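Local coordinates for protein cellulose 1,4-beta-cellobiosidase (PDB 4JJJ) that probably cleaves cellulose chains to release cellobiose, this chain being the glycoside hydrolase family 48 catalytic domain of a longer modular cellulase, at residues 64-70 and 239-245; 93-97 and 312-316; 294-300 and 317-323; 461-466 and 497-502. The protein carries 1 engineered substitution. Where two conformers were deposited one is given. Numbering follows the deposited sequence.

Interaction 1: residues 64-70 and 239-245; sequences GRVTGDW and WAKEQGK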
# COMPACT_ATOMS: atom_id res chain seq x y z
N GLY A 64 -23.30 -4.44 4.15
CA GLY A 64 -24.35 -4.53 3.15
C GLY A 64 -24.78 -5.88 2.76
O GLY A 64 -25.96 -6.16 2.60
N ARG A 65 -23.84 -6.79 2.59
CA ARG A 65 -24.16 -8.17 2.25
C ARG A 65 -25.03 -8.81 3.30
O ARG A 65 -26.06 -9.43 3.00
CB ARG A 65 -22.92 -9.04 2.06
CG ARG A 65 -23.22 -10.49 1.72
CD ARG A 65 -22.01 -11.42 1.60
NE ARG A 65 -22.50 -12.69 1.07
CZ ARG A 65 -23.13 -13.60 1.77
NH1 ARG A 65 -23.16 -13.64 3.12
NH2 ARG A 65 -23.68 -14.58 1.08
N VAL A 66 -24.65 -8.58 4.53
CA VAL A 66 -25.23 -9.30 5.63
C VAL A 66 -26.61 -8.66 5.97
O VAL A 66 -27.56 -9.40 6.35
CB VAL A 66 -24.29 -9.28 6.89
CG1 VAL A 66 -25.02 -9.71 8.13
CG2 VAL A 66 -23.09 -10.23 6.65
N THR A 67 -26.76 -7.39 5.82
CA THR A 67 -27.97 -6.69 6.30
C THR A 67 -28.84 -6.11 5.22
O THR A 67 -30.01 -5.71 5.47
CB THR A 67 -27.63 -5.51 7.24
OG1 THR A 67 -26.93 -4.45 6.53
CG2 THR A 67 -26.87 -5.96 8.47
N GLY A 68 -28.37 -5.99 4.00
CA GLY A 68 -28.98 -5.19 2.94
C GLY A 68 -28.98 -3.72 3.07
O GLY A 68 -29.61 -3.04 2.25
N ASP A 69 -28.28 -3.14 4.03
CA ASP A 69 -28.18 -1.71 4.22
C ASP A 69 -26.87 -1.24 3.63
O ASP A 69 -25.78 -1.58 4.17
CB ASP A 69 -28.21 -1.35 5.69
CG ASP A 69 -28.03 0.16 5.93
OD1 ASP A 69 -28.15 0.97 4.98
OD2 ASP A 69 -27.80 0.56 7.13
N TRP A 70 -26.99 -0.56 2.49
CA TRP A 70 -25.84 0.01 1.79
C TRP A 70 -25.46 1.43 2.18
O TRP A 70 -24.51 2.00 1.61
CB TRP A 70 -26.04 -0.18 0.26
CG TRP A 70 -26.18 -1.61 -0.08
CD1 TRP A 70 -27.35 -2.37 -0.26
CD2 TRP A 70 -25.13 -2.56 -0.17
NE1 TRP A 70 -27.06 -3.65 -0.51
CE2 TRP A 70 -25.69 -3.82 -0.42
CE3 TRP A 70 -23.73 -2.46 -0.05
CZ2 TRP A 70 -24.92 -4.95 -0.56
CZ3 TRP A 70 -22.98 -3.57 -0.25
CH2 TRP A 70 -23.56 -4.80 -0.49
N TRP A 239 -23.02 -8.66 -4.32
CA TRP A 239 -23.87 -8.89 -3.15
C TRP A 239 -25.16 -8.06 -3.23
O TRP A 239 -26.22 -8.58 -2.89
CB TRP A 239 -23.09 -8.58 -1.87
CG TRP A 239 -21.86 -9.43 -1.68
CD1 TRP A 239 -21.68 -10.72 -2.03
CD2 TRP A 239 -20.66 -9.02 -0.97
NE1 TRP A 239 -20.45 -11.13 -1.64
CE2 TRP A 239 -19.80 -10.11 -0.97
CE3 TRP A 239 -20.24 -7.81 -0.36
CZ2 TRP A 239 -18.51 -10.05 -0.44
CZ3 TRP A 239 -18.96 -7.76 0.21
CH2 TRP A 239 -18.14 -8.89 0.18
N ALA A 240 -25.08 -6.83 -3.67
CA ALA A 240 -26.29 -6.01 -3.90
C ALA A 240 -27.10 -6.67 -5.00
O ALA A 240 -28.36 -6.70 -4.87
CB ALA A 240 -25.98 -4.65 -4.27
N LYS A 241 -26.48 -7.20 -6.06
CA LYS A 241 -27.27 -7.80 -7.15
C LYS A 241 -28.05 -9.01 -6.64
O LYS A 241 -29.25 -9.19 -6.99
CB LYS A 241 -26.36 -8.14 -8.34
CG LYS A 241 -26.85 -9.28 -9.23
CD LYS A 241 -25.99 -9.34 -10.45
CE LYS A 241 -24.66 -9.94 -10.12
NZ LYS A 241 -24.88 -11.43 -10.17
N GLU A 242 -27.46 -9.83 -5.79
CA GLU A 242 -28.16 -11.01 -5.26
C GLU A 242 -29.40 -10.63 -4.43
O GLU A 242 -30.40 -11.41 -4.41
CB GLU A 242 -27.25 -11.83 -4.35
CG GLU A 242 -26.03 -12.38 -5.00
CD GLU A 242 -24.99 -13.02 -4.05
OE1 GLU A 242 -25.06 -12.83 -2.79
OE2 GLU A 242 -24.05 -13.63 -4.65
N GLN A 243 -29.37 -9.45 -3.81
CA GLN A 243 -30.45 -8.84 -3.06
C GLN A 243 -31.51 -8.07 -3.90
O GLN A 243 -32.49 -7.58 -3.32
CB GLN A 243 -29.91 -7.85 -2.00
CG GLN A 243 -28.99 -8.46 -1.02
CD GLN A 243 -28.23 -7.40 -0.22
OE1 GLN A 243 -28.26 -6.22 -0.49
NE2 GLN A 243 -27.56 -7.86 0.77
N GLY A 244 -31.26 -7.89 -5.20
CA GLY A 244 -32.04 -6.97 -6.01
C GLY A 244 -31.93 -5.52 -5.67
O GLY A 244 -32.82 -4.68 -5.89
N LYS A 245 -30.77 -5.12 -5.10
CA LYS A 245 -30.44 -3.78 -4.68
C LYS A 245 -29.26 -3.14 -5.41
O LYS A 245 -28.74 -2.14 -4.89
CB LYS A 245 -30.13 -3.80 -3.15
CG LYS A 245 -31.39 -4.13 -2.32
CD LYS A 245 -31.10 -4.15 -0.79
CE LYS A 245 -32.46 -4.17 -0.07
NZ LYS A 245 -32.27 -4.32 1.38
O HOH W 1 -22.89 -13.83 -1.53
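One amide, that of Gln243, ties together the ends of two helices by working in both directions. Its NE2 donates to the carbonyl O of Gly64 (3.0 Å), in the last turn of helix 50-67, while its OE1 accepts from the indole NE1 of Trp70 (2.8 Å), just past that helix. In both helices a glycine with positive phi is the first residue to leave helical geometry: Gly68, and Gly244 in a Schellman motif. Gly68 also leaves room for Lys245, whose NZ donates to Gly68 O at 3.1 Å; a CB on residue 68 would run into that ammonium group. Behind these polar links the Trp70 ring packs on the second helix, CZ2 lying 3.9 Å from Ala240 CB and CH2 4.1 Å from Trp239 CB. Towards the solvent, Arg65 lays its CD over the five-membered ring of Trp239, 3.5 Å from the centroid, a CH-pi contact; the Trp239 NE1 is held by Glu635 of the C-terminal helix 620-637. The guanidinium goes on to a water that bridges Arg65 NH2 (2.8 Å) and Glu242 OE1 (2.7 Å), since the two charges are too far apart for a direct salt bridge. Neighbouring helices of the (alpha/alpha)6 barrel are thus joined at their C-terminal ends by side chains that bond to backbone carbonyls at the end of helix 50-67, with charge pairing left to water.

Interaction 2: residues 93-97 and 312-316; sequences TNSAY and AWAWR. With BGC (beta-D-glucopyranose), chain D; BGC (beta-D-glucopyranose), chain B; BGC (beta-D-glucopyranose), chain C.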
# COMPACT_ATOMS: atom_id res chain seq x y z
N THR A 93 -3.68 23.33 -9.23
CA THR A 93 -3.05 23.85 -10.46
C THR A 93 -2.74 22.75 -11.50
O THR A 93 -1.79 22.87 -12.24
CB THR A 93 -1.81 24.65 -10.09
OG1 THR A 93 -0.93 23.88 -9.28
CG2 THR A 93 -2.16 25.90 -9.39
N ASN A 94 -3.59 21.75 -11.63
CA ASN A 94 -3.38 20.76 -12.67
C ASN A 94 -3.52 21.36 -14.10
O ASN A 94 -3.05 20.79 -15.06
CB ASN A 94 -4.35 19.58 -12.56
CG ASN A 94 -4.02 18.67 -11.38
OD1 ASN A 94 -3.07 17.87 -11.44
ND2 ASN A 94 -4.84 18.74 -10.38
N SER A 95 -4.14 22.52 -14.24
CA SER A 95 -4.25 23.12 -15.62
C SER A 95 -2.92 23.43 -16.24
O SER A 95 -2.83 23.56 -17.49
CB SER A 95 -5.10 24.40 -15.63
OG SER A 95 -4.43 25.42 -14.92
N ALA A 96 -1.92 23.62 -15.42
CA ALA A 96 -0.56 23.87 -15.88
C ALA A 96 0.17 22.63 -16.38
O ALA A 96 1.26 22.77 -16.91
CB ALA A 96 0.26 24.53 -14.81
N TYR A 97 -0.42 21.45 -16.13
CA TYR A 97 0.27 20.23 -16.48
C TYR A 97 0.36 20.15 -17.99
O TYR A 97 -0.62 20.51 -18.72
CB TYR A 97 -0.51 19.04 -15.92
CG TYR A 97 0.10 17.74 -16.24
CD1 TYR A 97 1.38 17.46 -15.84
CD2 TYR A 97 -0.55 16.85 -17.03
CE1 TYR A 97 2.01 16.26 -16.16
CE2 TYR A 97 -0.00 15.64 -17.38
CZ TYR A 97 1.28 15.31 -16.92
OH TYR A 97 1.91 14.08 -17.21
N ALA A 312 2.08 28.97 -13.27
CA ALA A 312 1.92 27.63 -12.69
C ALA A 312 2.73 26.59 -13.49
O ALA A 312 2.95 26.77 -14.69
CB ALA A 312 0.42 27.24 -12.60
N TRP A 313 3.24 25.54 -12.81
CA TRP A 313 3.85 24.35 -13.48
C TRP A 313 3.23 23.12 -12.69
O TRP A 313 2.71 23.30 -11.64
CB TRP A 313 5.33 24.25 -13.46
CG TRP A 313 6.04 24.59 -12.16
CD1 TRP A 313 6.61 25.80 -11.86
CD2 TRP A 313 6.32 23.72 -11.04
NE1 TRP A 313 7.22 25.75 -10.62
CE2 TRP A 313 7.05 24.50 -10.08
CE3 TRP A 313 6.01 22.39 -10.72
CZ2 TRP A 313 7.48 23.99 -8.89
CZ3 TRP A 313 6.48 21.87 -9.53
CH2 TRP A 313 7.17 22.68 -8.60
N ALA A 314 3.27 21.95 -13.30
CA ALA A 314 2.67 20.75 -12.67
C ALA A 314 3.35 19.57 -13.29
O ALA A 314 4.03 19.67 -14.37
CB ALA A 314 1.16 20.67 -12.84
N TRP A 315 3.33 18.43 -12.59
CA TRP A 315 4.01 17.28 -13.05
C TRP A 315 3.24 16.00 -12.55
O TRP A 315 2.37 16.05 -11.64
CB TRP A 315 5.41 17.18 -12.52
CG TRP A 315 5.48 17.30 -11.06
CD1 TRP A 315 5.55 18.48 -10.35
CD2 TRP A 315 5.40 16.24 -10.10
NE1 TRP A 315 5.52 18.21 -8.98
CE2 TRP A 315 5.52 16.83 -8.81
CE3 TRP A 315 5.32 14.85 -10.19
CZ2 TRP A 315 5.45 16.10 -7.63
CZ3 TRP A 315 5.29 14.09 -9.02
CH2 TRP A 315 5.35 14.72 -7.72
N ARG A 316 3.57 14.88 -13.22
CA ARG A 316 3.03 13.53 -12.89
C ARG A 316 4.09 12.53 -13.18
O ARG A 316 4.87 12.65 -14.18
CB ARG A 316 1.79 13.17 -13.71
CG ARG A 316 0.63 14.12 -13.46
CD ARG A 316 -0.62 13.81 -14.24
NE ARG A 316 -1.57 14.88 -13.96
CZ ARG A 316 -2.79 15.01 -14.46
NH1 ARG A 316 -3.32 14.14 -15.31
NH2 ARG A 316 -3.52 16.04 -14.09
C2 BGC D . 9.79 15.87 -6.64
C3 BGC D . 9.30 16.96 -7.58
C4 BGC D . 9.60 16.57 -9.05
C5 BGC D . 9.02 15.18 -9.33
C6 BGC D . 9.43 14.65 -10.74
C1 BGC D . 9.12 14.55 -7.03
O2 BGC D . 9.39 16.24 -5.34
O3 BGC D . 10.00 18.17 -7.23
O4 BGC D . 8.94 17.46 -9.95
O5 BGC D . 9.55 14.26 -8.36
O6 BGC D . 10.84 14.43 -10.85
C2 BGC B . 9.01 19.02 -11.69
C3 BGC B . 9.72 20.25 -12.30
C4 BGC B . 9.97 21.30 -11.22
C5 BGC B . 10.66 20.66 -9.97
C6 BGC B . 11.01 21.56 -8.78
C1 BGC B . 9.76 18.53 -10.48
O2 BGC B . 8.94 18.07 -12.70
O3 BGC B . 8.88 20.84 -13.34
O4 BGC B . 11.06 22.19 -11.72
O5 BGC B . 9.75 19.60 -9.50
O6 BGC B . 12.26 21.26 -8.14
C2 BGC C . 11.74 24.35 -12.10
C3 BGC C . 11.47 25.68 -12.81
C4 BGC C . 10.76 25.41 -14.15
C5 BGC C . 9.51 24.53 -13.95
C6 BGC C . 8.72 24.40 -15.24
C1 BGC C . 10.50 23.41 -12.14
O2 BGC C . 12.12 24.70 -10.77
O3 BGC C . 12.77 26.35 -13.00
O4 BGC C . 10.48 26.68 -14.78
O5 BGC C . 10.07 23.21 -13.54
O6 BGC C . 9.54 23.49 -15.92
O HOH W 2 -0.43 17.08 -12.29
O HOH W 3 3.77 22.28 -16.34
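Arg316 lays its guanidinium flat on the ring of Tyr97, centres 4.4 Å apart and planes at 8°, an off-centre cation-pi stack to which its CD adds a CH-pi contact 3.8 Å from the ring centroid. Arg316 belongs to strand 314-317, an outermost strand of a four-stranded antiparallel sheet beside the substrate tunnel of this family 48 glycosidase, and Tyr97 follows a short 3-10 turn that covers one face of it. Ala312, Ala314 and Arg316 point at the turn, where Ala96 CB meets Ala312 CB at 3.5 Å and Tyr97 CB meets Ala314 CB at 3.9 Å. Trp313 and Trp315 point away, and both offer a ring face to bound glucose units: Trp313 CZ3 lies 3.9 Å from C4 of the chain B sugar, and Trp315 CD1 3.6 Å from O4 of the chain D sugar. The turn therefore backs the extended run that carries these two tryptophans. Outside the pair, Tyr265 takes Arg316 NH1, Asp128 the Tyr97 hydroxyl and Gln91 the Asn94 ND2. Arg316 NH2 donates to Asn94 OD1 (3.3 Å), and one water links Asn94 OD1 (2.9 Å), Arg316 NE (3.0 Å) and Trp315 O (3.1 Å).

Interaction 3: residues 294-300 and 317-323; sequences HYLLSWY and IGSSSSH. With BGC (beta-D-glucopyranose), chain E; BGC (beta-D-glucopyranose), chain F; BGC (beta-D-glucopyranose), chain G.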
# COMPACT_ATOMS: atom_id res chain seq x y z
N HIS A 294 4.18 -0.85 -18.41
CA HIS A 294 4.53 -2.21 -17.94
C HIS A 294 3.26 -2.98 -17.56
O HIS A 294 3.32 -4.19 -17.45
CB HIS A 294 5.55 -2.18 -16.83
CG HIS A 294 5.21 -1.29 -15.70
ND1 HIS A 294 4.09 -1.51 -14.90
CD2 HIS A 294 5.78 -0.15 -15.26
CE1 HIS A 294 4.06 -0.55 -13.98
NE2 HIS A 294 5.07 0.28 -14.18
N TYR A 295 2.13 -2.25 -17.40
CA TYR A 295 0.85 -2.94 -17.18
C TYR A 295 0.78 -3.71 -15.90
O TYR A 295 -0.13 -4.56 -15.74
CB TYR A 295 0.49 -3.82 -18.38
CG TYR A 295 0.19 -3.02 -19.63
CD1 TYR A 295 -0.96 -2.26 -19.75
CD2 TYR A 295 1.08 -3.09 -20.69
CE1 TYR A 295 -1.23 -1.59 -20.94
CE2 TYR A 295 0.86 -2.41 -21.85
CZ TYR A 295 -0.31 -1.73 -22.01
OH TYR A 295 -0.64 -1.01 -23.18
N LEU A 296 1.60 -3.36 -14.92
CA LEU A 296 1.51 -3.91 -13.58
C LEU A 296 1.09 -2.85 -12.60
O LEU A 296 1.16 -1.63 -12.92
CB LEU A 296 2.86 -4.49 -13.16
CG LEU A 296 3.34 -5.64 -14.00
CD1 LEU A 296 4.74 -6.06 -13.55
CD2 LEU A 296 2.44 -6.85 -14.00
N LEU A 297 0.61 -3.23 -11.41
CA LEU A 297 0.32 -2.27 -10.32
C LEU A 297 1.64 -1.95 -9.61
O LEU A 297 2.08 -2.74 -8.76
CB LEU A 297 -0.73 -2.74 -9.35
CG LEU A 297 -2.12 -2.75 -9.96
CD1 LEU A 297 -3.05 -3.55 -9.12
CD2 LEU A 297 -2.67 -1.26 -9.83
N SER A 298 2.31 -0.87 -10.05
CA SER A 298 3.52 -0.48 -9.44
C SER A 298 3.35 0.14 -8.03
O SER A 298 2.25 0.24 -7.53
CB SER A 298 4.31 0.41 -10.32
OG SER A 298 3.71 1.71 -10.33
N TRP A 299 4.50 0.45 -7.42
CA TRP A 299 4.49 0.88 -6.04
C TRP A 299 3.80 2.17 -5.84
O TRP A 299 3.27 2.45 -4.78
CB TRP A 299 5.92 1.02 -5.56
CG TRP A 299 6.14 1.09 -4.06
CD1 TRP A 299 6.34 2.18 -3.31
CD2 TRP A 299 6.28 -0.02 -3.20
NE1 TRP A 299 6.62 1.84 -2.01
CE2 TRP A 299 6.61 0.47 -1.92
CE3 TRP A 299 6.25 -1.39 -3.41
CZ2 TRP A 299 6.83 -0.41 -0.85
CZ3 TRP A 299 6.40 -2.24 -2.34
CH2 TRP A 299 6.68 -1.76 -1.07
N TYR A 300 3.74 3.04 -6.84
CA TYR A 300 3.08 4.35 -6.68
C TYR A 300 2.88 5.04 -8.05
O TYR A 300 3.43 4.69 -9.05
CB TYR A 300 3.82 5.35 -5.71
CG TYR A 300 5.22 5.74 -6.21
CD1 TYR A 300 5.44 6.90 -6.96
CD2 TYR A 300 6.34 4.90 -5.92
CE1 TYR A 300 6.71 7.23 -7.43
CE2 TYR A 300 7.62 5.27 -6.38
CZ TYR A 300 7.77 6.45 -7.04
OH TYR A 300 9.05 6.82 -7.52
N ILE A 317 4.12 11.46 -12.34
CA ILE A 317 5.02 10.32 -12.53
C ILE A 317 4.23 9.06 -12.30
O ILE A 317 3.34 9.07 -11.44
CB ILE A 317 6.28 10.35 -11.68
CG1 ILE A 317 5.94 10.39 -10.14
CG2 ILE A 317 7.18 11.58 -12.03
CD1 ILE A 317 7.10 10.57 -9.17
N GLY A 318 4.58 7.99 -13.02
CA GLY A 318 4.23 6.61 -12.66
C GLY A 318 5.24 6.13 -11.71
O GLY A 318 5.82 6.86 -10.93
N SER A 319 5.52 4.81 -11.74
CA SER A 319 6.63 4.25 -11.02
C SER A 319 7.11 3.00 -11.72
O SER A 319 6.29 2.30 -12.33
CB SER A 319 6.45 4.14 -9.53
OG SER A 319 5.88 2.93 -9.20
N SER A 320 8.38 2.69 -11.64
CA SER A 320 8.99 1.71 -12.50
C SER A 320 9.09 0.29 -11.94
O SER A 320 9.34 -0.66 -12.71
CB SER A 320 10.42 2.15 -12.83
OG SER A 320 10.38 3.40 -13.52
N SER A 321 8.86 0.15 -10.64
CA SER A 321 9.10 -1.14 -9.96
C SER A 321 7.78 -1.63 -9.38
O SER A 321 7.00 -0.81 -8.78
CB SER A 321 10.11 -0.97 -8.85
OG SER A 321 10.40 -2.21 -8.26
N SER A 322 7.53 -2.93 -9.55
CA SER A 322 6.25 -3.57 -9.15
C SER A 322 6.52 -4.75 -8.30
O SER A 322 7.50 -5.50 -8.50
CB SER A 322 5.38 -3.94 -10.37
OG SER A 322 5.04 -2.82 -11.18
N HIS A 323 5.69 -4.91 -7.25
CA HIS A 323 5.82 -5.91 -6.23
C HIS A 323 4.64 -6.87 -6.33
O HIS A 323 3.51 -6.46 -6.41
CB HIS A 323 5.86 -5.16 -4.88
CG HIS A 323 6.16 -5.97 -3.66
ND1 HIS A 323 5.44 -7.08 -3.25
CD2 HIS A 323 7.11 -5.80 -2.71
CE1 HIS A 323 5.88 -7.51 -2.09
NE2 HIS A 323 6.93 -6.75 -1.75
C2 BGC E . 4.79 2.70 0.97
C3 BGC E . 5.58 3.99 0.76
C4 BGC E . 4.94 4.77 -0.35
C5 BGC E . 3.48 5.05 -0.15
C6 BGC E . 2.82 5.82 -1.29
C1 BGC E . 3.33 3.06 1.06
O1 BGC E . 2.55 1.85 1.17
O2 BGC E . 5.21 1.94 2.13
O3 BGC E . 6.92 3.59 0.37
O4 BGC E . 5.60 6.08 -0.21
O5 BGC E . 2.82 3.78 -0.03
O6 BGC E . 3.04 5.08 -2.52
C2 BGC F . 5.99 8.28 -1.22
C3 BGC F . 6.49 8.92 -2.47
C4 BGC F . 7.84 8.35 -2.94
C5 BGC F . 7.67 6.81 -2.95
C6 BGC F . 8.97 6.19 -3.45
C1 BGC F . 5.97 6.77 -1.40
O2 BGC F . 4.73 8.78 -0.87
O3 BGC F . 6.52 10.28 -2.21
O4 BGC F . 8.11 8.73 -4.32
O5 BGC F . 7.26 6.28 -1.69
O6 BGC F . 9.91 6.25 -2.37
C2 BGC G . 9.33 9.91 -5.94
C3 BGC G . 9.90 11.26 -6.32
C4 BGC G . 8.91 12.39 -6.12
C5 BGC G . 8.27 12.33 -4.75
C6 BGC G . 7.15 13.27 -4.51
C1 BGC G . 8.73 10.00 -4.51
O2 BGC G . 10.28 8.85 -6.03
O3 BGC G . 10.35 11.23 -7.70
O4 BGC G . 9.71 13.62 -6.22
O5 BGC G . 7.73 11.00 -4.50
O6 BGC G . 6.69 13.22 -3.18
O HOH W 4 3.96 -2.69 -6.77
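His294 starts the loop with a ring bonded at both nitrogens: ND1 accepts from Leu296 N (3.1 Å) and NE2 donates to Ser319 O (3.0 Å). Leu296 CB lies 3.4 Å from Ser322 OG, and a water joins Leu297 O (2.7 Å) to His323 N (2.9 Å). At Ser298 the backbones come closest, its CA 4.1 Å from that of Ser322, and its OG lies 2.7 Å from Ser319 OG and is also bonded to Ala266 O. Trp299 N donates to Ser321 O (3.1 Å), while its indole touches His323, CZ3 to CD2 3.6 Å, and gives NE1 to O3 of the chain E glucose (3.0 Å). Tyr300 N donates to Ser319 OG (3.2 Å); its ring lies between Ser319 CB, 3.5 Å from the centroid, and the chain F sugar on the other face, and its OH accepts from O2 of the chain G sugar (2.8 Å). The small serines let the two segments lie close, consistent with a firm placing of both aromatics in the glycan pocket. This crossing is buried: Leu297 rests on helix 223-242, Leu296 touches helix 348-365 and strand 398-401, and 321-323 edges the sheet shared with 376-378.

Interaction 4: residues 461-466 and 497-502; sequences QNFQVP and QDVGVT. With BGC (beta-D-glucopyranose), chain H; GLC (alpha-D-glucopyranose), chain I.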
# COMPACT_ATOMS: atom_id res chain seq x y z
N GLN A 461 -4.88 -21.80 20.77
CA GLN A 461 -4.23 -20.88 21.65
C GLN A 461 -2.87 -20.45 21.18
O GLN A 461 -2.51 -19.28 21.31
CB GLN A 461 -4.19 -21.40 23.12
CG GLN A 461 -5.51 -21.08 23.80
CD GLN A 461 -5.68 -19.55 23.96
OE1 GLN A 461 -4.69 -18.81 24.12
NE2 GLN A 461 -6.93 -19.06 23.83
N ASN A 462 -2.08 -21.41 20.74
CA ASN A 462 -0.68 -21.12 20.38
C ASN A 462 -0.50 -21.36 18.87
O ASN A 462 0.49 -21.91 18.41
CB ASN A 462 0.22 -22.08 21.16
CG ASN A 462 0.10 -21.86 22.67
OD1 ASN A 462 -0.01 -20.76 23.11
ND2 ASN A 462 0.13 -22.92 23.41
N PHE A 463 -1.50 -20.95 18.06
CA PHE A 463 -1.34 -21.12 16.63
C PHE A 463 -0.17 -20.28 16.13
O PHE A 463 0.23 -19.32 16.80
CB PHE A 463 -2.64 -20.61 15.92
CG PHE A 463 -2.75 -19.11 15.75
CD1 PHE A 463 -2.33 -18.48 14.61
CD2 PHE A 463 -3.24 -18.32 16.82
CE1 PHE A 463 -2.47 -17.17 14.51
CE2 PHE A 463 -3.38 -16.94 16.67
CZ PHE A 463 -2.96 -16.39 15.51
N GLN A 464 0.30 -20.59 14.93
CA GLN A 464 1.40 -19.81 14.35
C GLN A 464 1.23 -19.77 12.83
O GLN A 464 0.92 -20.79 12.21
CB GLN A 464 2.76 -20.50 14.65
CG GLN A 464 3.14 -20.64 16.14
CD GLN A 464 3.84 -19.41 16.55
OE1 GLN A 464 5.05 -19.26 16.32
NE2 GLN A 464 3.10 -18.42 16.90
N VAL A 465 1.51 -18.61 12.24
CA VAL A 465 1.54 -18.46 10.80
C VAL A 465 2.90 -17.89 10.40
O VAL A 465 3.60 -17.27 11.26
CB VAL A 465 0.40 -17.50 10.31
CG1 VAL A 465 -0.96 -18.11 10.71
CG2 VAL A 465 0.54 -16.11 10.91
N PRO A 466 3.29 -18.05 9.14
CA PRO A 466 4.56 -17.43 8.70
C PRO A 466 4.62 -15.93 8.87
O PRO A 466 3.64 -15.25 8.71
CB PRO A 466 4.70 -17.89 7.25
CG PRO A 466 3.79 -19.11 7.19
CD PRO A 466 2.66 -18.83 8.10
N GLN A 497 1.74 -14.64 15.49
CA GLN A 497 0.30 -14.71 15.64
C GLN A 497 -0.44 -13.45 15.03
O GLN A 497 -1.47 -13.00 15.52
CB GLN A 497 -0.06 -14.86 17.12
CG GLN A 497 0.42 -16.20 17.69
CD GLN A 497 -0.22 -16.48 19.02
OE1 GLN A 497 -0.25 -15.60 19.88
NE2 GLN A 497 -0.70 -17.69 19.21
N ASP A 498 0.17 -12.89 14.01
CA ASP A 498 -0.36 -11.66 13.41
C ASP A 498 -1.78 -11.95 12.93
O ASP A 498 -1.95 -12.73 12.05
CB ASP A 498 0.57 -11.22 12.31
CG ASP A 498 0.17 -9.99 11.66
OD1 ASP A 498 -1.02 -9.80 11.35
OD2 ASP A 498 1.08 -9.16 11.28
N VAL A 499 -2.71 -11.22 13.50
CA VAL A 499 -4.13 -11.60 13.29
C VAL A 499 -4.59 -11.19 11.88
O VAL A 499 -5.52 -11.80 11.35
CB VAL A 499 -5.07 -11.11 14.39
CG1 VAL A 499 -4.63 -11.72 15.74
CG2 VAL A 499 -5.12 -9.58 14.45
N GLY A 500 -4.00 -10.12 11.35
CA GLY A 500 -4.33 -9.63 10.01
C GLY A 500 -3.88 -10.66 8.98
O GLY A 500 -4.62 -11.05 8.04
N VAL A 501 -2.64 -11.09 9.11
CA VAL A 501 -2.05 -12.07 8.21
C VAL A 501 -2.86 -13.38 8.34
O VAL A 501 -3.14 -14.02 7.37
CB VAL A 501 -0.56 -12.33 8.58
CG1 VAL A 501 -0.05 -13.57 7.84
CG2 VAL A 501 0.23 -11.10 8.28
N THR A 502 -3.19 -13.73 9.55
CA THR A 502 -3.98 -14.92 9.83
C THR A 502 -5.30 -14.89 9.06
O THR A 502 -5.68 -15.85 8.43
CB THR A 502 -4.16 -15.16 11.34
OG1 THR A 502 -2.85 -15.32 11.93
CG2 THR A 502 -5.03 -16.39 11.62
C2 BGC H . 5.39 -6.54 9.55
C3 BGC H . 4.86 -5.19 9.07
C4 BGC H . 3.33 -5.11 9.27
C5 BGC H . 2.82 -5.58 10.64
C6 BGC H . 1.31 -5.80 10.69
C1 BGC H . 4.87 -6.87 10.93
O1 BGC H . 5.38 -8.21 11.25
O2 BGC H . 6.85 -6.38 9.52
O3 BGC H . 5.19 -4.98 7.69
O4 BGC H . 2.84 -3.78 9.08
O5 BGC H . 3.42 -6.83 10.99
O6 BGC H . 0.88 -6.85 9.86
C1 GLC I . 4.72 -6.70 11.32
C2 GLC I . 5.36 -6.37 10.04
C3 GLC I . 4.83 -5.02 9.49
C4 GLC I . 3.30 -5.06 9.36
C5 GLC I . 2.76 -5.50 10.73
C6 GLC I . 1.28 -5.71 10.81
O1 GLC I . 5.11 -5.65 12.12
O2 GLC I . 6.82 -6.13 10.29
O3 GLC I . 5.46 -4.67 8.27
O4 GLC I . 2.80 -3.73 9.11
O5 GLC I . 3.32 -6.76 11.09
O6 GLC I . 0.93 -6.75 9.96
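Gln497 gives up the most surface here. Its side chain stretches across the 461-464 loop so that NE2 donates to two carbonyls, Gln461 O at 3.2 Å and Phe463 O at 3.1 Å, pinning the run that leads into strand 465-473. Phe463 is next: Gln497 CG sits over its ring, 4.2 Å from the centroid in a CH-pi contact, and the ring edge brings CE1 to 3.2 Å from Thr502 OG1. Val465 adds an apolar contact, CG2 4.0 Å from Val501 CG1, and its CG1 lies 3.6 Å from Thr502 OG1. Right after Gln497, Asp498 N-caps helix 499-516, OD1 accepting from Val501 N (3.1 Å), while Asp498 OD2 lies 2.7 Å from O6 of the beta-glucose and 2.8 Å from O6 of the alpha anomer modelled over it; Gln461 on the far side is a zinc ligand with His535. The contact closes the 465-473/488-496 hairpin back onto the first turn of helix 499-516, with helix 519-533 packing on Phe463 and Thr502, and helix 620-637 on Val499.

Interaction 3 is the buried one, about 12 Å between its centre and that of the chain; interactions 1, 2 and 4 are only partly buried and lie further out. Interactions 2 and 3 share the continuous run 312-323: Trp313 and Trp315 face sugar in its first part, while its second part holds the 294-300 loop, whose Trp299 and Tyr300 face sugar. Interaction 4, across the chain's centre from interactions 2 and 3, meets a separate sugar through Asp498. Interaction 1 touches no sugar, but helix 223-242 connects it with interaction 3. Glutamine amides hold backbone carbonyls in both 1 and 4, in a helix's last turn in 1, but in a loop, from just ahead of a helix, in 4.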